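Local coordinates for protein malonyl CoA reductase (malonate semialdehyde-forming) (Sulfolobus tokodaii, PDB 2EP5) that probably reduces malonyl-CoA to malonate semialdehyde (3-oxopropanoate) with NADPH, as a member of the aspartate-semialdehyde dehydrogenase family, at residues K44-A49 against E60-L65. Numbering follows the deposited sequence.
Sequences KKYKDA and EEVQDL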
# COMPACT_ATOMS: atom_id res chain seq x y z
N LYS A 44 12.59 -33.07 11.09
CA LYS A 44 12.97 -31.85 11.78
C LYS A 44 11.82 -31.41 12.68
O LYS A 44 10.67 -31.81 12.47
CB LYS A 44 13.27 -30.73 10.78
CG LYS A 44 14.34 -31.04 9.74
CD LYS A 44 15.72 -31.22 10.35
CE LYS A 44 16.79 -31.20 9.26
NZ LYS A 44 18.18 -31.40 9.77
N LYS A 45 12.13 -30.59 13.68
CA LYS A 45 11.10 -30.09 14.59
C LYS A 45 10.31 -29.02 13.86
O LYS A 45 10.82 -28.36 12.96
CB LYS A 45 11.73 -29.48 15.85
CG LYS A 45 12.28 -30.50 16.83
CD LYS A 45 12.93 -29.82 18.03
CE LYS A 45 13.28 -30.83 19.11
NZ LYS A 45 13.92 -30.16 20.30
N TYR A 46 9.05 -28.86 14.24
CA TYR A 46 8.19 -27.87 13.61
C TYR A 46 8.83 -26.49 13.56
O TYR A 46 8.78 -25.80 12.54
CB TYR A 46 6.85 -27.79 14.35
CG TYR A 46 5.85 -26.86 13.69
CD1 TYR A 46 5.26 -27.19 12.46
CD2 TYR A 46 5.52 -25.64 14.27
CE1 TYR A 46 4.36 -26.32 11.84
CE2 TYR A 46 4.62 -24.76 13.66
CZ TYR A 46 4.05 -25.11 12.44
OH TYR A 46 3.18 -24.25 11.83
N LYS A 47 9.46 -26.08 14.67
CA LYS A 47 10.09 -24.77 14.73
C LYS A 47 11.25 -24.61 13.75
O LYS A 47 11.58 -23.50 13.35
CB LYS A 47 10.60 -24.49 16.14
CG LYS A 47 11.80 -25.32 16.55
CD LYS A 47 12.13 -25.10 18.01
CE LYS A 47 13.38 -25.89 18.42
NZ LYS A 47 13.61 -25.82 19.89
N ASP A 48 11.85 -25.72 13.35
CA ASP A 48 12.97 -25.66 12.43
C ASP A 48 12.56 -25.76 10.97
O ASP A 48 13.39 -25.57 10.08
CB ASP A 48 13.99 -26.76 12.74
CG ASP A 48 14.72 -26.52 14.06
OD1 ASP A 48 15.22 -25.40 14.27
OD2 ASP A 48 14.80 -27.46 14.88
N ALA A 49 11.30 -26.06 10.72
CA ALA A 49 10.83 -26.21 9.35
C ALA A 49 9.89 -25.11 8.91
O ALA A 49 9.81 -24.80 7.72
CB ALA A 49 10.15 -27.57 9.18
N GLU A 60 4.71 -23.36 22.40
CA GLU A 60 5.65 -24.35 22.91
C GLU A 60 5.08 -25.75 22.77
O GLU A 60 5.82 -26.72 22.58
CB GLU A 60 5.97 -24.09 24.38
CG GLU A 60 6.91 -22.92 24.62
CD GLU A 60 7.53 -22.95 26.01
OE1 GLU A 60 8.29 -23.90 26.31
OE2 GLU A 60 7.25 -22.03 26.80
N GLU A 61 3.77 -25.86 22.86
CA GLU A 61 3.10 -27.14 22.75
C GLU A 61 3.24 -27.74 21.34
O GLU A 61 2.92 -28.91 21.13
CB GLU A 61 1.62 -27.02 23.13
CG GLU A 61 0.97 -25.68 22.79
CD GLU A 61 1.20 -24.62 23.86
OE1 GLU A 61 2.36 -24.25 24.11
OE2 GLU A 61 0.20 -24.15 24.46
N VAL A 62 3.74 -26.95 20.39
CA VAL A 62 3.90 -27.43 19.02
C VAL A 62 5.28 -27.21 18.39
O VAL A 62 5.66 -27.91 17.45
CB VAL A 62 2.85 -26.80 18.08
CG1 VAL A 62 1.45 -27.06 18.62
CG2 VAL A 62 3.09 -25.31 17.94
N GLN A 63 6.04 -26.24 18.91
CA GLN A 63 7.36 -25.94 18.36
C GLN A 63 8.28 -27.14 18.21
O GLN A 63 9.04 -27.22 17.24
CB GLN A 63 8.06 -24.87 19.20
CG GLN A 63 8.24 -25.22 20.66
CD GLN A 63 9.18 -24.25 21.38
OE1 GLN A 63 9.06 -23.03 21.24
NE2 GLN A 63 10.11 -24.80 22.16
N ASP A 64 8.22 -28.07 19.15
CA ASP A 64 9.10 -29.24 19.09
C ASP A 64 8.48 -30.47 18.41
O ASP A 64 9.16 -31.47 18.22
CB ASP A 64 9.60 -29.60 20.49
CG ASP A 64 10.61 -28.59 21.02
OD1 ASP A 64 11.59 -28.29 20.31
OD2 ASP A 64 10.43 -28.11 22.16
N LEU A 65 7.20 -30.38 18.06
CA LEU A 65 6.52 -31.49 17.39
C LEU A 65 7.31 -31.87 16.14
O LEU A 65 7.64 -31.02 15.31
CB LEU A 65 5.09 -31.09 16.99
CG LEU A 65 4.11 -30.79 18.13
CD1 LEU A 65 2.77 -30.34 17.57
CD2 LEU A 65 3.94 -32.05 18.99
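Asp64 OD1 is gripped by two ammonium groups. Lys47 NZ, 3.2 Å from Asp64 OD1, takes the syn lone pair, whereas Lys45 NZ, 3.0 Å from the same OD1, comes from above the carboxylate plane, 61° out of it. Aspartate suits the place as a short carboxylate whose one oxygen can accept from two donors; lysine suits its partners because a chain extended beyond CG spans from backbone to that oxygen, Lys45 running beside the carboxylate and Lys47 passing Gln63 O first. Asp64 OD2 receives a weak hydrogen bond from Gln63 NE2, which helps hold the carboxylate. An alanine in place of Asp64 would remove the carboxylate that both lysines share and would probably leave their like charges close together, loosening this side of the contact.

Beneath the salt bridges the backbones are joined directly. Lys47 N donates to a lone pair of Gln63 O at 2.8 Å, and Tyr46 N donates, less straight, to Leu65 O, also at 2.8 Å; both donors lie in the carbonyl plane. With CG anti to its backbone N (chi1 -176°), Tyr46 turns its ring toward Val62, Gln63 CA lying at the ring edge. Tyrosine fits this buried side: its ring packs beside Val62 (loosely, Tyr46 CD2 to Val62 CG2 4.4 Å), Val21 and Val35, while its hydroxyl bonds to Ser12 O. Val62 and Leu65 supply apolar branches against Leu32 of strand 30-36. Two short helical turns in the connection between parallel strands 30-36 and 67-68 are thus tied together at the margin of the Rossmann-type NAD-binding domain.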